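Local atomic coordinates of mannitol dehydrogenase (Pseudomonas fluorescens, PDB entry 1LJ8), a protein that binds NAD and probably catalyses the NAD-dependent interconversion of mannitol and fructose as a long-chain mannitol 2-dehydrogenase. Residues T25-A30 / I116-S121; D110-L115 / F166-A171; H319-M322 / L326-A329. One frame throughout, in Å; residues are numbered along the deposited sequence.

Interaction 1: residues T25-A30 / I116-S121; sequences TRQGIA and IDKLAS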
loop_
_atom_site.group_PDB
_atom_site.type_symbol
_atom_site.label_atom_id
_atom_site.label_comp_id
_atom_site.label_asym_id
_atom_site.label_seq_id
_atom_site.Cartn_x
_atom_site.Cartn_y
_atom_site.Cartn_z
ATOM N N THR A 25 -4.791 -16.849 -22.800
ATOM C CA THR A 25 -5.132 -16.644 -21.376
ATOM C C THR A 25 -6.561 -16.155 -21.294
ATOM O O THR A 25 -7.071 -15.611 -22.271
ATOM C CB THR A 25 -4.179 -15.643 -20.710
ATOM O OG1 THR A 25 -4.175 -14.404 -21.427
ATOM C CG2 THR A 25 -2.751 -16.196 -20.697
ATOM N N ARG A 26 -7.231 -16.408 -20.164
ATOM C CA ARG A 26 -8.616 -15.977 -19.938
ATOM C C ARG A 26 -8.653 -15.413 -18.515
ATOM O O ARG A 26 -7.910 -15.874 -17.653
ATOM C CB ARG A 26 -9.604 -17.138 -20.067
ATOM C CG ARG A 26 -9.595 -17.745 -21.509
ATOM C CD ARG A 26 -10.174 -16.749 -22.501
ATOM N NE ARG A 26 -10.280 -17.294 -23.857
ATOM C CZ ARG A 26 -9.347 -17.154 -24.798
ATOM N NH1 ARG A 26 -8.224 -16.487 -24.542
ATOM N NH2 ARG A 26 -9.539 -17.680 -26.009
ATOM N N GLN A 27 -9.544 -14.460 -18.291
ATOM C CA GLN A 27 -9.584 -13.746 -17.005
ATOM C C GLN A 27 -10.263 -14.451 -15.864
ATOM O O GLN A 27 -11.298 -15.099 -16.043
ATOM C CB GLN A 27 -10.258 -12.386 -17.198
ATOM C CG GLN A 27 -9.456 -11.450 -18.122
ATOM C CD GLN A 27 -10.261 -10.272 -18.580
ATOM O OE1 GLN A 27 -11.448 -10.154 -18.255
ATOM N NE2 GLN A 27 -9.641 -9.397 -19.342
ATOM N N GLY A 28 -9.666 -14.308 -14.678
ATOM C CA GLY A 28 -10.252 -14.885 -13.482
ATOM C C GLY A 28 -10.180 -13.940 -12.299
ATOM O O GLY A 28 -10.820 -14.181 -11.256
ATOM N N ILE A 29 -9.372 -12.886 -12.431
ATOM C CA ILE A 29 -9.235 -11.904 -11.354
ATOM C C ILE A 29 -9.550 -10.512 -11.877
ATOM O O ILE A 29 -9.108 -10.168 -12.987
ATOM C CB ILE A 29 -7.763 -11.890 -10.844
ATOM C CG1 ILE A 29 -7.406 -13.275 -10.271
ATOM C CG2 ILE A 29 -7.523 -10.734 -9.834
ATOM C CD1 ILE A 29 -5.851 -13.456 -10.099
ATOM N N ALA A 30 -10.330 -9.739 -11.108
ATOM C CA ALA A 30 -10.557 -8.329 -11.432
ATOM C C ALA A 30 -9.807 -7.574 -10.313
ATOM O O ALA A 30 -10.117 -7.735 -9.107
ATOM C CB ALA A 30 -12.040 -7.954 -11.414
ATOM N N ILE A 116 -19.533 -3.193 -13.734
ATOM C CA ILE A 116 -20.386 -4.084 -12.923
ATOM C C ILE A 116 -20.500 -5.436 -13.646
ATOM O O ILE A 116 -20.370 -6.516 -13.034
ATOM C CB ILE A 116 -21.814 -3.461 -12.685
ATOM C CG1 ILE A 116 -21.671 -2.187 -11.836
ATOM C CG2 ILE A 116 -22.775 -4.497 -12.012
ATOM C CD1 ILE A 116 -22.981 -1.332 -11.784
ATOM N N ASP A 117 -20.709 -5.385 -14.969
ATOM C CA ASP A 117 -20.834 -6.627 -15.753
ATOM C C ASP A 117 -19.572 -7.482 -15.658
ATOM O O ASP A 117 -19.644 -8.707 -15.569
ATOM C CB ASP A 117 -21.085 -6.333 -17.241
ATOM C CG ASP A 117 -22.514 -5.847 -17.514
ATOM O OD1 ASP A 117 -23.377 -6.027 -16.642
ATOM O OD2 ASP A 117 -22.753 -5.292 -18.621
ATOM N N LYS A 118 -18.428 -6.823 -15.742
ATOM C CA LYS A 118 -17.142 -7.550 -15.650
ATOM C C LYS A 118 -17.026 -8.202 -14.266
ATOM O O LYS A 118 -16.702 -9.386 -14.156
ATOM C CB LYS A 118 -15.975 -6.560 -15.849
ATOM C CG LYS A 118 -14.564 -7.205 -15.650
ATOM C CD LYS A 118 -14.296 -8.361 -16.632
ATOM C CE LYS A 118 -14.126 -7.863 -18.073
ATOM N NZ LYS A 118 -13.829 -9.021 -18.996
ATOM N N LEU A 119 -17.274 -7.425 -13.220
ATOM C CA LEU A 119 -17.194 -7.959 -11.846
ATOM C C LEU A 119 -18.241 -9.060 -11.588
ATOM O O LEU A 119 -18.084 -9.894 -10.698
ATOM C CB LEU A 119 -17.382 -6.831 -10.829
ATOM C CG LEU A 119 -16.285 -5.751 -10.888
ATOM C CD1 LEU A 119 -16.740 -4.536 -10.032
ATOM C CD2 LEU A 119 -14.943 -6.325 -10.399
ATOM N N ALA A 120 -19.328 -9.039 -12.348
ATOM C CA ALA A 120 -20.379 -10.034 -12.190
ATOM C C ALA A 120 -20.263 -11.215 -13.160
ATOM O O ALA A 120 -21.111 -12.117 -13.135
ATOM C CB ALA A 120 -21.790 -9.337 -12.326
ATOM N N SER A 121 -19.217 -11.238 -13.995
ATOM C CA SER A 121 -19.059 -12.330 -14.960
ATOM C C SER A 121 -18.599 -13.592 -14.208
ATOM O O SER A 121 -17.746 -13.541 -13.299
ATOM C CB SER A 121 -18.119 -11.949 -16.117
ATOM O OG SER A 121 -16.770 -11.784 -15.730
HETATM O O HOH W 1 -11.676 -7.703 -20.823
#
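In the Rossmann domain, Gln-27 and Ala-30 of strand 27-32 meet Lys-118 and Leu-119 of helix 112-119, a helix laid against the mostly parallel sheet. The polar half of the contact joins Gln-27 and Lys-118, whose side chains cross at about a right angle. The ammonium NZ of Lys-118 donates to OE1 of Gln-27 over 2.7 Å. NZ lies in the plane of the Gln-27 amide carbonyl, on a lone pair of OE1, with a C=O...donor angle of 143°. Lys-118 leaves the helix with CG anti to the backbone N (chi1 175°), then bends at chi2 and chi3, which carries NZ round to the amide and leaves CE 3.5 Å from Gln-27 OE1. One water closes a small ring: it accepts from Gln-27 NE2 at 3.0 Å and from Lys-118 NZ at 3.1 Å. Because NE2 also bonds Ser-103 OG, both ends of the amide are engaged, which should hold its rotation. The apolar half is a single tight pair, Ala-30 CB against Leu-119 CD2 at 3.5 Å; the CB of Leu-119 does not aim at the strand, and it is the methyl that reaches it. Behind Lys-118 its carbonyl O accepts from both N and OG of Ser-121, the latter at 2.9 Å. In the sheet, strand 27-32 runs between strands 126-129 and 59-64. Leu-119 also rests on Val-127 of the former and Ala-172 of helix 165-178, while Gln-27 and Lys-118 both touch Cys-61 of strand 59-64.

Interaction 2: residues D110-L115 / F166-A171; sequences DSAQAL and FGFICA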
loop_
_atom_site.group_PDB
_atom_site.type_symbol
_atom_site.label_atom_id
_atom_site.label_comp_id
_atom_site.label_asym_id
_atom_site.label_seq_id
_atom_site.Cartn_x
_atom_site.Cartn_y
_atom_site.Cartn_z
ATOM N N ASP A 110 -15.703 5.160 -18.186
ATOM C CA ASP A 110 -16.170 4.722 -19.509
ATOM C C ASP A 110 -17.557 4.101 -19.505
ATOM O O ASP A 110 -18.249 4.072 -20.540
ATOM C CB ASP A 110 -15.168 3.729 -20.155
ATOM C CG ASP A 110 -13.843 4.391 -20.488
ATOM O OD1 ASP A 110 -13.827 5.634 -20.710
ATOM O OD2 ASP A 110 -12.798 3.691 -20.564
ATOM N N SER A 111 -17.956 3.580 -18.347
ATOM C CA SER A 111 -19.251 2.928 -18.188
ATOM C C SER A 111 -19.317 2.206 -16.842
ATOM O O SER A 111 -18.628 1.196 -16.656
ATOM C CB SER A 111 -19.491 1.888 -19.283
ATOM O OG SER A 111 -20.620 1.079 -18.990
ATOM N N ALA A 112 -20.156 2.693 -15.942
ATOM C CA ALA A 112 -20.315 2.026 -14.648
ATOM C C ALA A 112 -20.849 0.607 -14.881
ATOM O O ALA A 112 -20.365 -0.359 -14.287
ATOM C CB ALA A 112 -21.283 2.801 -13.761
ATOM N N GLN A 113 -21.817 0.452 -15.794
ATOM C CA GLN A 113 -22.399 -0.881 -16.000
ATOM C C GLN A 113 -21.447 -1.911 -16.620
ATOM O O GLN A 113 -21.535 -3.116 -16.299
ATOM C CB GLN A 113 -23.709 -0.793 -16.840
ATOM C CG GLN A 113 -24.502 -2.131 -16.848
ATOM C CD GLN A 113 -24.918 -2.585 -15.432
ATOM O OE1 GLN A 113 -25.381 -1.794 -14.614
ATOM N NE2 GLN A 113 -24.749 -3.881 -15.154
ATOM N N ALA A 114 -20.546 -1.457 -17.506
ATOM C CA ALA A 114 -19.575 -2.366 -18.124
ATOM C C ALA A 114 -18.681 -2.926 -17.006
ATOM O O ALA A 114 -18.319 -4.088 -17.039
ATOM C CB ALA A 114 -18.703 -1.624 -19.145
ATOM N N LEU A 115 -18.329 -2.090 -16.043
ATOM C CA LEU A 115 -17.490 -2.552 -14.926
ATOM C C LEU A 115 -18.273 -3.522 -14.021
ATOM O O LEU A 115 -17.739 -4.548 -13.564
ATOM C CB LEU A 115 -17.030 -1.341 -14.151
ATOM C CG LEU A 115 -16.130 -1.551 -12.959
ATOM C CD1 LEU A 115 -15.050 -2.622 -13.331
ATOM C CD2 LEU A 115 -15.509 -0.146 -12.583
ATOM N N PHE A 166 -16.919 -0.070 -2.702
ATOM C CA PHE A 166 -18.046 -0.742 -2.051
ATOM C C PHE A 166 -19.276 -0.781 -2.933
ATOM O O PHE A 166 -19.946 -1.802 -2.985
ATOM C CB PHE A 166 -18.382 -0.044 -0.741
ATOM C CG PHE A 166 -17.208 0.051 0.184
ATOM C CD1 PHE A 166 -16.561 1.254 0.367
ATOM C CD2 PHE A 166 -16.714 -1.097 0.795
ATOM C CE1 PHE A 166 -15.397 1.328 1.162
ATOM C CE2 PHE A 166 -15.559 -1.050 1.586
ATOM C CZ PHE A 166 -14.897 0.172 1.765
ATOM N N GLY A 167 -19.571 0.331 -3.600
ATOM C CA GLY A 167 -20.740 0.390 -4.481
ATOM C C GLY A 167 -20.585 -0.569 -5.637
ATOM O O GLY A 167 -21.536 -1.274 -5.998
ATOM N N PHE A 168 -19.394 -0.624 -6.230
ATOM C CA PHE A 168 -19.184 -1.554 -7.337
ATOM C C PHE A 168 -19.259 -2.999 -6.905
ATOM O O PHE A 168 -19.863 -3.838 -7.597
ATOM C CB PHE A 168 -17.847 -1.277 -8.057
ATOM C CG PHE A 168 -17.976 -0.233 -9.116
ATOM C CD1 PHE A 168 -17.477 1.056 -8.916
ATOM C CD2 PHE A 168 -18.691 -0.523 -10.301
ATOM C CE1 PHE A 168 -17.680 2.060 -9.880
ATOM C CE2 PHE A 168 -18.893 0.500 -11.267
ATOM C CZ PHE A 168 -18.381 1.774 -11.029
ATOM N N ILE A 169 -18.599 -3.338 -5.788
ATOM C CA ILE A 169 -18.688 -4.731 -5.352
ATOM C C ILE A 169 -20.138 -5.126 -5.015
ATOM O O ILE A 169 -20.570 -6.206 -5.389
ATOM C CB ILE A 169 -17.771 -4.985 -4.126
ATOM C CG1 ILE A 169 -16.327 -5.040 -4.652
ATOM C CG2 ILE A 169 -18.151 -6.294 -3.397
ATOM C CD1 ILE A 169 -15.272 -4.984 -3.531
ATOM N N CYS A 170 -20.877 -4.271 -4.327
ATOM C CA CYS A 170 -22.271 -4.641 -3.995
ATOM C C CYS A 170 -23.110 -4.776 -5.225
ATOM O O CYS A 170 -23.919 -5.696 -5.321
ATOM C CB CYS A 170 -22.918 -3.609 -3.072
ATOM S SG CYS A 170 -22.358 -3.799 -1.363
ATOM N N ALA A 171 -22.946 -3.858 -6.183
ATOM C CA ALA A 171 -23.771 -3.989 -7.383
ATOM C C ALA A 171 -23.416 -5.273 -8.145
ATOM O O ALA A 171 -24.295 -5.930 -8.730
ATOM C CB ALA A 171 -23.615 -2.737 -8.307
#
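The phenyl ring of Phe-168 takes a methyl of Leu-115 over one face and the backbone of Ala-112 at its edge. Leu-115 CD2 stands 3.8 Å from the centroid of the Phe-168 ring, 15° off the normal, a CH-pi contact slightly displaced toward the rim. CG of Leu-115 follows at 3.8 Å from Phe-168 CD2, and the two side chains cross at about a right angle. With its CG anti to the backbone N (chi1 -179°), Leu-115 projects from helix 112-119 onto the ring. At the rim, Ala-112 O lies near the ring plane, 3.5 Å from Phe-168 CE2, and Ala-112 CB is 4.1 Å from Phe-168 CZ. The first turn of this helix is held by Ser-111 at the N-cap, whose OG accepts from Ala-114 N at 2.9 Å. Leu-65, Ala-108, Pro-162 and Ile-116 also touch Phe-168, so its ring sits among apolar neighbours where helix 165-178 meets helix 112-119. The chemistry is mainly dispersive. The ring edge, slightly positive at its hydrogens, probably interacts weakly and favourably with the carbonyl oxygen, while the electron-rich face receives the methyl.

Interaction 3: residues H319-M322 / L326-A329; sequences HETM and LFVA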
loop_
_atom_site.group_PDB
_atom_site.type_symbol
_atom_site.label_atom_id
_atom_site.label_comp_id
_atom_site.label_asym_id
_atom_site.label_seq_id
_atom_site.Cartn_x
_atom_site.Cartn_y
_atom_site.Cartn_z
ATOM N N HIS A 319 17.334 5.166 0.515
ATOM C CA HIS A 319 18.717 4.751 0.772
ATOM C C HIS A 319 19.584 5.868 1.313
ATOM O O HIS A 319 20.570 5.587 1.996
ATOM C CB HIS A 319 19.392 4.145 -0.475
ATOM C CG HIS A 319 19.564 5.104 -1.614
ATOM N ND1 HIS A 319 18.583 5.331 -2.562
ATOM C CD2 HIS A 319 20.637 5.836 -2.003
ATOM C CE1 HIS A 319 19.045 6.157 -3.486
ATOM N NE2 HIS A 319 20.292 6.474 -3.171
ATOM N N GLU A 320 19.219 7.118 1.026
ATOM C CA GLU A 320 19.987 8.273 1.539
ATOM C C GLU A 320 19.846 8.344 3.042
ATOM O O GLU A 320 20.819 8.643 3.731
ATOM C CB GLU A 320 19.496 9.569 0.947
ATOM C CG GLU A 320 19.879 9.637 -0.521
ATOM C CD GLU A 320 19.350 10.833 -1.213
ATOM O OE1 GLU A 320 18.366 11.444 -0.758
ATOM O OE2 GLU A 320 19.918 11.163 -2.276
ATOM N N THR A 321 18.640 8.091 3.558
ATOM C CA THR A 321 18.485 8.098 5.011
ATOM C C THR A 321 19.289 6.951 5.611
ATOM O O THR A 321 19.828 7.079 6.708
ATOM C CB THR A 321 17.003 7.940 5.486
ATOM O OG1 THR A 321 16.522 6.598 5.207
ATOM C CG2 THR A 321 16.128 9.019 4.829
HETATM N N MSE A 322 19.420 5.831 4.895
HETATM C CA MSE A 322 20.173 4.723 5.435
HETATM C C MSE A 322 21.674 4.993 5.379
HETATM O O MSE A 322 22.432 4.245 6.031
HETATM C CB MSE A 322 19.861 3.413 4.700
HETATM C CG MSE A 322 18.436 2.927 4.896
HETATM SE SE MSE A 322 18.025 2.437 6.796
HETATM C CE MSE A 322 17.351 4.011 7.255
ATOM N N LEU A 326 22.719 8.529 11.904
ATOM C CA LEU A 326 21.787 8.937 12.949
ATOM C C LEU A 326 20.407 8.399 12.610
ATOM O O LEU A 326 19.661 8.036 13.506
ATOM C CB LEU A 326 21.703 10.443 13.049
ATOM C CG LEU A 326 22.854 11.249 13.654
ATOM C CD1 LEU A 326 22.531 12.727 13.512
ATOM C CD2 LEU A 326 23.010 10.865 15.126
ATOM N N PHE A 327 20.065 8.357 11.315
ATOM C CA PHE A 327 18.747 7.810 10.927
ATOM C C PHE A 327 18.698 6.298 11.182
ATOM O O PHE A 327 17.657 5.760 11.639
ATOM C CB PHE A 327 18.440 8.108 9.443
ATOM C CG PHE A 327 17.924 9.498 9.193
ATOM C CD1 PHE A 327 18.752 10.605 9.352
ATOM C CD2 PHE A 327 16.587 9.708 8.784
ATOM C CE1 PHE A 327 18.288 11.888 9.109
ATOM C CE2 PHE A 327 16.111 10.994 8.540
ATOM C CZ PHE A 327 16.955 12.089 8.696
ATOM N N VAL A 328 19.788 5.590 10.857
ATOM C CA VAL A 328 19.834 4.149 11.093
ATOM C C VAL A 328 19.685 3.864 12.571
ATOM O O VAL A 328 18.932 2.979 12.967
ATOM C CB VAL A 328 21.196 3.532 10.586
ATOM C CG1 VAL A 328 21.239 2.050 10.840
ATOM C CG2 VAL A 328 21.376 3.809 9.076
ATOM N N ALA A 329 20.412 4.615 13.410
ATOM C CA ALA A 329 20.329 4.399 14.874
ATOM C C ALA A 329 18.919 4.686 15.400
ATOM O O ALA A 329 18.383 3.972 16.275
ATOM C CB ALA A 329 21.358 5.272 15.590
#
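Thr-321 and Phe-327 form one half of this contact, Met-322 and Val-328 the other, and in both a backbone carbonyl makes the closest approach. Thr-321 O sits 3.2 Å from CB of Phe-327, and the side chains cross at about a right angle, with Thr-321 CB 3.8 Å from Phe-327 CD2. The methyl CG2 of Thr-321 adds a contact at 4.0 Å to the same Phe-327 CD2. In the second half Met-322 O comes 3.3 Å from CG2 of Val-328. Met-322 is a selenomethionine whose CB points away from helix 325-339; with CG beside the backbone N (chi1 -66°) and a bend at chi2 (-65°), the chain turns back, bringing SE to 4.3 Å from Val-328 CG2. With CG1 anti to the backbone N (chi1 180°), CG2 of Val-328 lies beside that N and faces Met-322 O.

The next shell sets these groups. The hydroxyl of Thr-321 is turned back to its own helix and bonded to Val-318 O, which leaves the methine and methyl for Phe-327. An edge-to-face stack with Tyr-315 holds the Phe-327 ring, and Tyr-315 touches Thr-321 as well. Glu-320 OE1 accepts from the backbone N of both Arg-316 and Phe-317, securing the start of helix 318-322. At the bend, Asp-324 OD1 accepts from Leu-326 N in the manner of an Asx turn as helix 325-339 begins.

Helices 318-322 and 325-339 follow one another in the C-terminal domain with a short turn between them. Leu-306 of the long helix 289-313 touches Thr-321, Met-322 and Phe-327 alike, while Val-481 and Leu-485 of helix 463-488 also pack on Phe-327.

Interactions 1 and 2 share helix 112-119 and touch each other, their centres 12 Å apart. Ile-116 CG1 lies 3.7 Å from Phe-168 CD2, and Leu-119 CD1 is 4.0 Å from Phe-168 CB, so the helix touches strand 27-32 through one part of its surface and helix 165-178 through another. Neither contact touches the cofactor: bound NAD is about 8 Å from the side chain of Phe-168 and about 11 Å from that of Leu-119. Interaction 3 belongs to the C-terminal domain, on the opposite side of the chain's centre. Its centre is 44 Å from each of the others, with no touch, and it lies away from the known NAD-binding residues.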